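2-hydroxyhepta-2,4-diene-1,7-dioate isomerase (PDB 4DBF) probably acts as a magnesium-dependent oxaloacetate decarboxylase of the fumarylacetoacetate hydrolase (FAH) family, to which an isomerase activity is also assigned. Local coordinates at residues 133-138 and 222-227; 211-216 and 272-277; 139-144 and 254-259; 87-92 and 229-234. All blocks are in the same frame, centred on the assembly; numbering follows the deposited sequence.

Contact 1. Residues 133-138 and 222-227. With MG (magnesium ion), chain C.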
# COMPACT_ATOMS: atom_id res chain seq x y z
N VAL A 133 3.33 19.61 10.08
CA VAL A 133 2.27 18.74 9.60
C VAL A 133 1.07 19.50 9.12
O VAL A 133 0.39 20.14 9.88
CB VAL A 133 1.85 17.77 10.69
CG1 VAL A 133 0.72 16.90 10.24
CG2 VAL A 133 3.01 16.95 11.14
N GLU A 134 0.84 19.44 7.83
CA GLU A 134 -0.28 20.12 7.20
C GLU A 134 -1.38 19.15 6.75
O GLU A 134 -1.14 18.02 6.53
CB GLU A 134 0.19 20.95 6.00
CG GLU A 134 1.23 21.99 6.36
CD GLU A 134 1.63 22.91 5.24
OE1 GLU A 134 1.35 22.66 4.10
OE2 GLU A 134 2.21 23.93 5.54
N PHE A 135 -2.57 19.67 6.62
CA PHE A 135 -3.68 18.95 6.10
C PHE A 135 -3.84 19.25 4.63
O PHE A 135 -3.31 20.19 4.15
CB PHE A 135 -4.93 19.39 6.81
CG PHE A 135 -5.25 20.82 6.59
CD1 PHE A 135 -5.95 21.22 5.49
CD2 PHE A 135 -4.78 21.77 7.45
CE1 PHE A 135 -6.21 22.53 5.28
CE2 PHE A 135 -5.06 23.09 7.25
CZ PHE A 135 -5.78 23.46 6.16
N GLU A 136 -4.60 18.44 3.95
CA GLU A 136 -4.96 18.73 2.59
C GLU A 136 -6.33 18.14 2.36
O GLU A 136 -6.47 16.98 2.42
CB GLU A 136 -4.01 18.09 1.60
CG GLU A 136 -2.53 18.28 1.81
CD GLU A 136 -1.69 17.77 0.65
OE1 GLU A 136 -1.98 16.73 0.13
OE2 GLU A 136 -0.74 18.42 0.30
N GLY A 137 -7.33 18.95 2.10
CA GLY A 137 -8.63 18.44 1.78
C GLY A 137 -8.74 18.01 0.35
O GLY A 137 -8.44 18.77 -0.51
N GLU A 138 -9.20 16.80 0.12
CA GLU A 138 -9.30 16.26 -1.21
C GLU A 138 -10.55 15.48 -1.46
O GLU A 138 -11.07 14.84 -0.62
CB GLU A 138 -8.09 15.38 -1.57
CG GLU A 138 -6.79 15.88 -1.04
CD GLU A 138 -5.55 15.23 -1.63
OE1 GLU A 138 -5.58 14.45 -2.53
OE2 GLU A 138 -4.49 15.52 -1.15
N LEU A 222 -10.47 29.86 7.75
CA LEU A 222 -10.49 29.18 6.45
C LEU A 222 -9.08 29.12 5.94
O LEU A 222 -8.47 30.15 5.66
CB LEU A 222 -11.37 29.96 5.44
CG LEU A 222 -11.61 29.48 4.00
CD1 LEU A 222 -12.20 28.04 3.95
CD2 LEU A 222 -12.57 30.41 3.23
N LYS A 223 -8.53 27.93 5.83
CA LYS A 223 -7.11 27.77 5.55
C LYS A 223 -6.89 26.94 4.29
O LYS A 223 -5.76 26.72 3.86
CB LYS A 223 -6.41 27.17 6.78
CG LYS A 223 -6.28 28.16 7.96
CD LYS A 223 -5.30 29.29 7.63
CE LYS A 223 -4.99 30.15 8.85
NZ LYS A 223 -3.72 30.92 8.67
N GLN A 224 -7.99 26.58 3.66
CA GLN A 224 -8.03 26.04 2.31
C GLN A 224 -9.35 26.36 1.62
O GLN A 224 -10.38 26.19 2.17
CB GLN A 224 -7.77 24.52 2.25
CG GLN A 224 -7.75 23.96 0.84
CD GLN A 224 -7.80 22.43 0.78
OE1 GLN A 224 -8.27 21.87 -0.17
NE2 GLN A 224 -7.28 21.79 1.77
N ASP A 225 -9.25 26.80 0.39
CA ASP A 225 -10.38 27.27 -0.35
C ASP A 225 -10.10 27.02 -1.82
O ASP A 225 -9.70 27.90 -2.53
CB ASP A 225 -10.52 28.75 -0.09
CG ASP A 225 -11.83 29.32 -0.55
OD1 ASP A 225 -12.71 28.62 -1.00
OD2 ASP A 225 -11.97 30.54 -0.43
N SER A 226 -10.29 25.78 -2.23
CA SER A 226 -9.94 25.32 -3.54
C SER A 226 -11.17 24.84 -4.31
O SER A 226 -12.25 24.88 -3.81
CB SER A 226 -8.91 24.19 -3.42
OG SER A 226 -9.41 23.11 -2.70
N ASN A 227 -10.98 24.41 -5.53
CA ASN A 227 -12.09 23.93 -6.32
C ASN A 227 -11.64 22.81 -7.21
O ASN A 227 -10.58 22.89 -7.74
CB ASN A 227 -12.69 25.06 -7.11
CG ASN A 227 -14.01 24.72 -7.71
OD1 ASN A 227 -14.09 23.95 -8.62
ND2 ASN A 227 -15.04 25.33 -7.22
MG MG C . -2.39 15.38 -1.51
O HOH W 1 -8.74 20.17 -2.88
O HOH W 2 -2.95 13.89 -2.97
O HOH W 3 -0.47 15.28 -2.27
O HOH W 4 -2.65 17.05 -2.65

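Contact 2. Residues 211-216 and 272-277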
# COMPACT_ATOMS: atom_id res chain seq x y z
N LYS A 211 -13.29 23.14 1.02
CA LYS A 211 -12.88 24.12 2.00
C LYS A 211 -12.38 23.40 3.23
O LYS A 211 -12.83 22.27 3.49
CB LYS A 211 -14.04 25.04 2.35
CG LYS A 211 -14.37 25.99 1.16
CD LYS A 211 -15.65 26.83 1.39
CE LYS A 211 -15.74 27.94 0.30
NZ LYS A 211 -16.72 28.93 0.72
N ALA A 212 -11.44 24.02 3.96
CA ALA A 212 -10.97 23.48 5.21
C ALA A 212 -10.85 24.59 6.25
O ALA A 212 -10.32 25.67 5.97
CB ALA A 212 -9.63 22.81 5.02
N ARG A 213 -11.37 24.31 7.43
CA ARG A 213 -11.34 25.25 8.54
C ARG A 213 -10.51 24.65 9.66
O ARG A 213 -10.83 23.52 10.14
CB ARG A 213 -12.77 25.53 9.00
CG ARG A 213 -13.57 26.27 7.91
CD ARG A 213 -15.04 26.42 8.24
NE ARG A 213 -15.67 27.23 7.20
CZ ARG A 213 -16.21 26.75 6.09
NH1 ARG A 213 -16.23 25.43 5.83
NH2 ARG A 213 -16.73 27.60 5.22
N LEU A 214 -9.46 25.38 10.05
CA LEU A 214 -8.59 25.00 11.12
C LEU A 214 -8.93 25.80 12.37
O LEU A 214 -8.91 27.03 12.35
CB LEU A 214 -7.12 25.26 10.77
CG LEU A 214 -5.99 24.90 11.75
CD1 LEU A 214 -5.88 23.39 12.06
CD2 LEU A 214 -4.62 25.41 11.23
N THR A 215 -9.22 25.08 13.45
CA THR A 215 -9.41 25.74 14.72
C THR A 215 -8.07 25.65 15.47
O THR A 215 -7.60 24.55 15.78
CB THR A 215 -10.54 25.03 15.49
OG1 THR A 215 -11.75 25.07 14.71
CG2 THR A 215 -10.74 25.62 16.97
N HIS A 216 -7.48 26.80 15.77
CA HIS A 216 -6.21 26.87 16.51
C HIS A 216 -6.40 27.95 17.59
O HIS A 216 -6.89 29.05 17.30
CB HIS A 216 -5.03 27.25 15.58
CG HIS A 216 -3.70 27.31 16.27
ND1 HIS A 216 -2.94 28.46 16.31
CD2 HIS A 216 -3.02 26.38 16.98
CE1 HIS A 216 -1.83 28.22 17.00
NE2 HIS A 216 -1.85 26.97 17.42
N GLU A 272 -11.38 20.61 9.86
CA GLU A 272 -12.60 20.13 9.27
C GLU A 272 -12.59 20.42 7.78
O GLU A 272 -12.55 21.60 7.37
CB GLU A 272 -13.80 20.82 9.92
CG GLU A 272 -15.17 20.34 9.47
CD GLU A 272 -16.26 21.11 10.22
OE1 GLU A 272 -16.44 22.31 9.95
OE2 GLU A 272 -16.91 20.51 11.08
N ILE A 273 -12.68 19.36 6.98
CA ILE A 273 -12.75 19.58 5.55
C ILE A 273 -14.23 19.58 5.18
O ILE A 273 -14.99 18.71 5.64
CB ILE A 273 -12.04 18.42 4.75
CG1 ILE A 273 -10.60 18.11 5.27
CG2 ILE A 273 -12.09 18.67 3.22
CD1 ILE A 273 -9.66 19.26 5.22
N GLU A 274 -14.63 20.47 4.27
CA GLU A 274 -16.02 20.43 3.81
C GLU A 274 -16.09 20.32 2.30
O GLU A 274 -15.47 21.09 1.62
CB GLU A 274 -16.80 21.68 4.28
CG GLU A 274 -18.13 21.83 3.62
CD GLU A 274 -18.85 23.10 4.08
OE1 GLU A 274 -18.37 24.24 3.80
OE2 GLU A 274 -19.94 22.92 4.67
N ILE A 275 -16.87 19.37 1.79
CA ILE A 275 -17.15 19.30 0.36
C ILE A 275 -18.69 19.27 0.19
O ILE A 275 -19.31 18.30 0.56
CB ILE A 275 -16.45 18.09 -0.34
CG1 ILE A 275 -14.91 18.14 -0.23
CG2 ILE A 275 -16.88 18.06 -1.81
CD1 ILE A 275 -14.21 17.06 -1.00
N PRO A 276 -19.31 20.36 -0.33
CA PRO A 276 -20.79 20.40 -0.47
C PRO A 276 -21.28 19.24 -1.32
O PRO A 276 -20.63 18.88 -2.33
CB PRO A 276 -21.06 21.77 -1.15
CG PRO A 276 -19.67 22.24 -1.69
CD PRO A 276 -18.69 21.66 -0.69
N GLY A 277 -22.35 18.59 -0.91
CA GLY A 277 -22.78 17.39 -1.63
C GLY A 277 -22.31 16.09 -0.99
O GLY A 277 -22.93 15.03 -1.19
O HOH W 5 -15.03 22.96 7.28

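Contact 3. Residues 139-144 and 254-259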
# COMPACT_ATOMS: atom_id res chain seq x y z
N LEU A 139 -11.01 15.56 -2.68
CA LEU A 139 -12.03 14.67 -3.14
C LEU A 139 -11.45 13.27 -3.33
O LEU A 139 -10.47 13.09 -3.95
CB LEU A 139 -12.59 15.17 -4.45
CG LEU A 139 -13.70 14.33 -4.99
CD1 LEU A 139 -14.94 14.36 -4.12
CD2 LEU A 139 -13.99 14.75 -6.41
N ALA A 140 -12.12 12.30 -2.74
CA ALA A 140 -11.69 10.92 -2.76
C ALA A 140 -12.65 10.09 -3.56
O ALA A 140 -13.80 10.24 -3.44
CB ALA A 140 -11.56 10.35 -1.36
N VAL A 141 -12.10 9.20 -4.34
CA VAL A 141 -12.88 8.30 -5.12
C VAL A 141 -12.82 6.91 -4.50
O VAL A 141 -11.77 6.42 -4.21
CB VAL A 141 -12.35 8.20 -6.54
CG1 VAL A 141 -13.16 7.22 -7.32
CG2 VAL A 141 -12.34 9.54 -7.22
N VAL A 142 -13.95 6.28 -4.34
CA VAL A 142 -13.94 4.91 -3.90
C VAL A 142 -14.29 3.96 -5.04
O VAL A 142 -15.32 4.08 -5.64
CB VAL A 142 -14.86 4.67 -2.70
CG1 VAL A 142 -14.82 3.24 -2.31
CG2 VAL A 142 -14.48 5.55 -1.55
N ILE A 143 -13.37 3.06 -5.30
CA ILE A 143 -13.46 2.08 -6.36
C ILE A 143 -14.48 1.00 -6.03
O ILE A 143 -14.57 0.54 -4.94
CB ILE A 143 -12.08 1.46 -6.70
CG1 ILE A 143 -11.13 2.48 -7.28
CG2 ILE A 143 -12.23 0.37 -7.73
CD1 ILE A 143 -11.68 3.23 -8.44
N GLY A 144 -15.27 0.64 -7.01
CA GLY A 144 -16.42 -0.22 -6.83
C GLY A 144 -16.32 -1.61 -7.41
O GLY A 144 -17.09 -2.46 -7.10
N ILE A 254 -8.94 6.67 -4.11
CA ILE A 254 -8.02 7.57 -4.86
C ILE A 254 -8.17 8.96 -4.28
O ILE A 254 -9.27 9.49 -4.23
CB ILE A 254 -8.32 7.56 -6.39
CG1 ILE A 254 -8.14 6.16 -6.96
CG2 ILE A 254 -7.41 8.63 -7.17
CD1 ILE A 254 -8.72 6.09 -8.43
N ALA A 255 -7.04 9.57 -3.89
CA ALA A 255 -7.09 10.91 -3.38
C ALA A 255 -6.70 11.81 -4.57
O ALA A 255 -5.58 11.67 -5.08
CB ALA A 255 -6.05 11.06 -2.27
N THR A 256 -7.62 12.63 -5.05
CA THR A 256 -7.48 13.31 -6.38
C THR A 256 -6.72 14.66 -6.35
O THR A 256 -6.55 15.34 -7.39
CB THR A 256 -8.87 13.48 -7.07
OG1 THR A 256 -9.72 14.29 -6.25
CG2 THR A 256 -9.52 12.09 -7.26
N GLY A 257 -6.31 15.10 -5.17
CA GLY A 257 -5.33 16.18 -5.08
C GLY A 257 -5.82 17.41 -4.34
O GLY A 257 -6.97 17.46 -3.86
N SER A 258 -4.91 18.39 -4.21
CA SER A 258 -5.17 19.63 -3.47
C SER A 258 -4.04 20.61 -3.77
O SER A 258 -2.98 20.20 -4.27
CB SER A 258 -5.21 19.38 -1.96
OG SER A 258 -3.96 19.06 -1.44
N PRO A 259 -4.21 21.88 -3.38
CA PRO A 259 -3.05 22.80 -3.39
C PRO A 259 -2.01 22.17 -2.51
O PRO A 259 -2.38 21.54 -1.52
CB PRO A 259 -3.57 24.08 -2.67
CG PRO A 259 -4.99 24.06 -2.85
CD PRO A 259 -5.45 22.57 -2.96
O HOH W 6 -9.29 16.85 -4.93

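Contact 4. Residues 87-92 and 229-234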
# COMPACT_ATOMS: atom_id res chain seq x y z
N GLY A 87 -0.10 13.76 -6.47
CA GLY A 87 0.53 15.00 -6.16
C GLY A 87 0.66 15.89 -7.38
O GLY A 87 0.61 15.45 -8.48
N ARG A 88 0.84 17.16 -7.12
CA ARG A 88 0.89 18.19 -8.14
C ARG A 88 -0.24 18.18 -9.12
O ARG A 88 -0.01 18.37 -10.25
CB ARG A 88 2.17 18.10 -8.91
CG ARG A 88 3.37 18.04 -8.02
CD ARG A 88 4.65 18.19 -8.75
NE ARG A 88 5.16 16.96 -9.29
CZ ARG A 88 6.01 16.20 -8.67
NH1 ARG A 88 6.43 16.51 -7.47
NH2 ARG A 88 6.42 15.11 -9.26
N ASN A 89 -1.45 17.99 -8.65
CA ASN A 89 -2.59 17.98 -9.52
C ASN A 89 -3.44 19.23 -9.52
O ASN A 89 -4.42 19.27 -10.17
CB ASN A 89 -3.48 16.78 -9.23
CG ASN A 89 -4.35 16.41 -10.40
OD1 ASN A 89 -3.94 16.52 -11.52
ND2 ASN A 89 -5.55 15.98 -10.13
N TYR A 90 -3.05 20.23 -8.76
CA TYR A 90 -3.81 21.46 -8.68
C TYR A 90 -3.06 22.64 -9.25
O TYR A 90 -1.98 22.93 -8.87
CB TYR A 90 -4.27 21.74 -7.27
CG TYR A 90 -5.59 21.15 -6.93
CD1 TYR A 90 -5.77 19.80 -6.95
CD2 TYR A 90 -6.66 21.93 -6.60
CE1 TYR A 90 -6.97 19.25 -6.62
CE2 TYR A 90 -7.87 21.39 -6.27
CZ TYR A 90 -8.02 20.03 -6.29
OH TYR A 90 -9.18 19.44 -5.97
N ALA A 91 -3.66 23.26 -10.23
CA ALA A 91 -3.11 24.42 -10.86
C ALA A 91 -3.36 25.62 -10.00
O ALA A 91 -4.35 25.71 -9.35
CB ALA A 91 -3.73 24.61 -12.22
N ASP A 92 -2.39 26.51 -9.99
CA ASP A 92 -2.47 27.76 -9.30
C ASP A 92 -1.85 27.54 -7.94
O ASP A 92 -1.65 28.48 -7.19
CB ASP A 92 -3.92 28.23 -9.17
CG ASP A 92 -4.42 28.94 -10.41
OD1 ASP A 92 -4.41 30.17 -10.44
OD2 ASP A 92 -4.83 28.26 -11.35
N ASN A 229 -12.28 22.21 -10.08
CA ASN A 229 -11.99 22.68 -11.41
C ASN A 229 -10.58 23.23 -11.55
O ASN A 229 -10.20 23.61 -12.64
CB ASN A 229 -13.08 23.67 -11.86
CG ASN A 229 -12.96 25.03 -11.17
OD1 ASN A 229 -11.86 25.47 -10.76
ND2 ASN A 229 -14.09 25.72 -11.07
N GLN A 230 -9.78 23.27 -10.47
CA GLN A 230 -8.34 23.51 -10.55
C GLN A 230 -7.52 22.24 -10.91
O GLN A 230 -6.30 22.29 -11.04
CB GLN A 230 -7.80 23.98 -9.20
CG GLN A 230 -8.37 25.27 -8.62
CD GLN A 230 -7.68 25.67 -7.33
OE1 GLN A 230 -6.47 25.90 -7.29
NE2 GLN A 230 -8.43 25.72 -6.29
N MET A 231 -8.17 21.08 -10.98
CA MET A 231 -7.45 19.83 -11.26
C MET A 231 -6.77 19.86 -12.62
O MET A 231 -7.38 20.25 -13.58
CB MET A 231 -8.40 18.61 -11.21
CG MET A 231 -8.61 18.13 -9.79
SD MET A 231 -10.10 17.10 -9.66
CE MET A 231 -9.50 15.57 -10.24
N ILE A 232 -5.54 19.38 -12.70
CA ILE A 232 -4.84 19.27 -13.95
C ILE A 232 -5.23 18.02 -14.73
O ILE A 232 -5.56 18.07 -15.94
CB ILE A 232 -3.31 19.37 -13.70
CG1 ILE A 232 -2.98 20.75 -13.10
CG2 ILE A 232 -2.51 19.07 -14.97
CD1 ILE A 232 -1.58 20.78 -12.42
N MET A 233 -5.17 16.85 -14.06
CA MET A 233 -5.78 15.64 -14.62
C MET A 233 -7.16 15.56 -14.04
O MET A 233 -7.32 15.60 -12.80
CB MET A 233 -5.00 14.38 -14.27
CG MET A 233 -3.59 14.35 -14.74
SD MET A 233 -2.76 12.79 -14.22
CE MET A 233 -3.84 11.50 -14.58
N LYS A 234 -8.15 15.55 -14.93
CA LYS A 234 -9.55 15.39 -14.57
C LYS A 234 -9.78 13.96 -14.14
O LYS A 234 -8.93 13.10 -14.38
CB LYS A 234 -10.43 15.71 -15.79
CG LYS A 234 -10.07 17.05 -16.44
CD LYS A 234 -11.17 17.53 -17.38
CE LYS A 234 -11.27 19.05 -17.39
NZ LYS A 234 -11.65 19.44 -18.75

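Contact 1. Residues 133-138 and 222-227
Phe-135 presents the edge of its ring to strand 222-227: CE1 lies 3.9 Å from Gln-224 CB and CZ 3.8 Å from Lys-223 CB, both partners near the ring plane. With CG placed between the backbone N and the carbonyl carbon (chi1 62°), the ring reaches the strand although its own CB does not aim there. The Gln-224 chain slides past it in the opposite direction, its carboxamide almost coplanar with the ring (7° between the planes). The Lys-223 side chain runs at about a right angle to that of Phe-135 and meets the ring edge through CB, then bends at CG and carries NZ off to a salt bridge with Glu-263. These two consecutive residues both face Ala-212 in a classic beta bulge, consistent with both reaching Phe-135. Glu-136 turns from the strand; its extended chain brings OE1 to magnesium at 2.2 Å, while OE2 forms a salt bridge with Arg-171. Gly-137 returns to the contact, its backbone lying against the end of Gln-224. Water 1 hydrogen-bonds Gly-137 O at 2.8 Å and Ser-226 OG at 3.0 Å, tying the two segments together. Glu-138 again turns away and binds magnesium through OE2 at 2.1 Å; its OE1 accepts a hydrogen bond of 2.7 Å from water 2, itself a metal ligand. Asp-167 and waters 2, 3 and 4 complete the six ligands. The chemistry thus divides by alternation: Phe-135 and Gly-137 set the segment against the neighbouring sheet, while Glu-136 and Glu-138 project to the metal, where Arg-171 probably offsets part of the carboxylate charge.

Contact 2. Residues 211-216 and 272-277
Arg-213 stretches diagonally over the neighbouring strand to Glu-274, passing Glu-272, the residue it is paired with. Its chain is extended from CG to NE, with CG beside the backbone N (chi1 -66°), and it delivers NH1 to Glu-274 OE1 at 3.2 Å in a salt bridge. The guanidinium and carboxylate planes stand 88° apart, and NH1 meets OE1 from above the carboxylate plane, so this is a one-point grip, not a paired, coplanar one. Water 5 holds NH1 a second time: it accepts from Arg-213 NH1 at 3.1 Å and donates to Glu-272 O at 2.8 Å and to Glu-272 OE1. Beneath these side chains the strands run antiparallel, at 158°. Lys-211 and Glu-274 exchange two backbone hydrogen bonds, the shorter from Glu-274 N to Lys-211 O (2.7 Å), and Arg-213 and Glu-272 exchange two more. Between them lies the non-hydrogen-bonded pair Ala-212 and Ile-273, whose side chains occupy the opposite face; Ile-273 CD1 touches Ala-212 CB at 3.6 Å. On that face Ile-273 packs on Ile-164 and Asn-166 of strand 159-170, while on the charged face Lys-280 lies against both glutamates. The sheet is thus two-sided. Its apolar side is pressed into the protein, and its other, partly exposed side carries opposite charges, with Arg-213 bound directly to Glu-274 by one out-of-plane salt bridge and through water 5 to Glu-272.

Contact 3. Residues 139-144 and 254-259
The tightly packed part of the contact centres on Leu-139 O, which Thr-256 grips twice. The backbone N of Thr-256 approaches it nearly along the C=O axis at 3.1 Å, and OG1 of the same residue donates to Leu-139 O at 2.7 Å, tilted 30° from the carbonyl plane. The hydroxyl gets there because it sits between the backbone N and the carbonyl carbon (chi1 60°), a torsion that also sends Thr-256 CG2 across to Val-141 CG2 at 3.8 Å. Two residues along, Val-141 and Ile-254 form an antiparallel hydrogen-bonded pair: each N donates to the other's O, Val-141 N reaching Ile-254 O at 2.8 Å, and the two CB atoms lie 4.1 Å apart. The packing is looser toward Gly-144, where the side chains of Ile-143 and Ile-254 meet through their CD1 atoms alone, and strand pairing gives way to water at the other end. There water 6 accepts from Leu-139 N and donates both to Thr-256 OG1, at 2.9 Å, and to Gly-257 O, at 2.6 Å, bridging the segments as they diverge. Val-141, Ile-254 and Thr-256 lie under helix 235-243, touching Met-235, Ile-238 and Ile-242. Ala-140 and Ala-255, a non-hydrogen-bonded pair, point to the other face, where both pack on Ile-165 and Ala-255 also touches Glu-138. This is a buried join of central strands in the FAH-family domain: the chain leaves the strand at Thr-256 and skirts the magnesium site, with the Ala-255 side chain about 6 Å from the metal.

Contact 4. Residues 87-92 and 229-234
Tyr-90 and Met-231 are joined by a single backbone bridge, flanked by hydrogen bonds from Ile-232 N to Asn-89 O (2.8 Å) and from Ala-91 N to Gln-230 O (2.9 Å). Asn-89 extends this ladder with its side chain. A first torsion of -157° swings CG roughly opposite the backbone N and lays the amide along Met-233: OD1 accepts from Met-233 N at 2.8 Å in a nearly straight bond, and ND2 donates to Met-233 O at 3.2 Å, on a lone pair and in the plane of both groups. The amide thus serves both backbone polar groups of one residue, and ND2 also donates to Thr-256 O, which fixes its rotation. Tyr-90 rests on the side chains of the 3-10 turn and its exit: ring atom CD2 meets Gln-230 CB at 3.5 Å, and CE1 meets Met-231 CG at 3.7 Å. Ile-232 covers the other end, its CD1 lying 3.6 Å from Arg-88 O and its CG1 near Ala-91 CB. Arg-88 itself leads away, NE bonding to Pro-106 O, and packs on Asp-177 of the second subunit. Two loops are clamped here at the rim of the magnesium site, with the Tyr-90 side chain about 8 Å from the metal. One leads into helix 235-243, whereas the other runs straight into the unmodelled residues 93-103, consistent with a mobile lid over an FAH-family active site.

How the contacts relate
Three of the contacts gather round the magnesium ion. Contacts 1 and 3 share strand 133-143, its first half bearing Glu-136 and Glu-138 and its second half pairing with strand 253-255; Ser-258 of contact 3 touches both glutamates. Contact 4 adjoins this site from the loop side: Met-231 CE lies 3.8 Å from Thr-256 CB, and the Tyr-90 ring packs on Gly-257 and Ser-258 and touches Asn-227 of contact 1. Contact 2 stands behind, with the side chain of Ile-273 about 11 Å from the magnesium ion. It meets contact 1 where Phe-135 CE1 lies 3.4 Å from Ala-212 CB, and the centres of contacts 2 and 4 are about 19 Å apart.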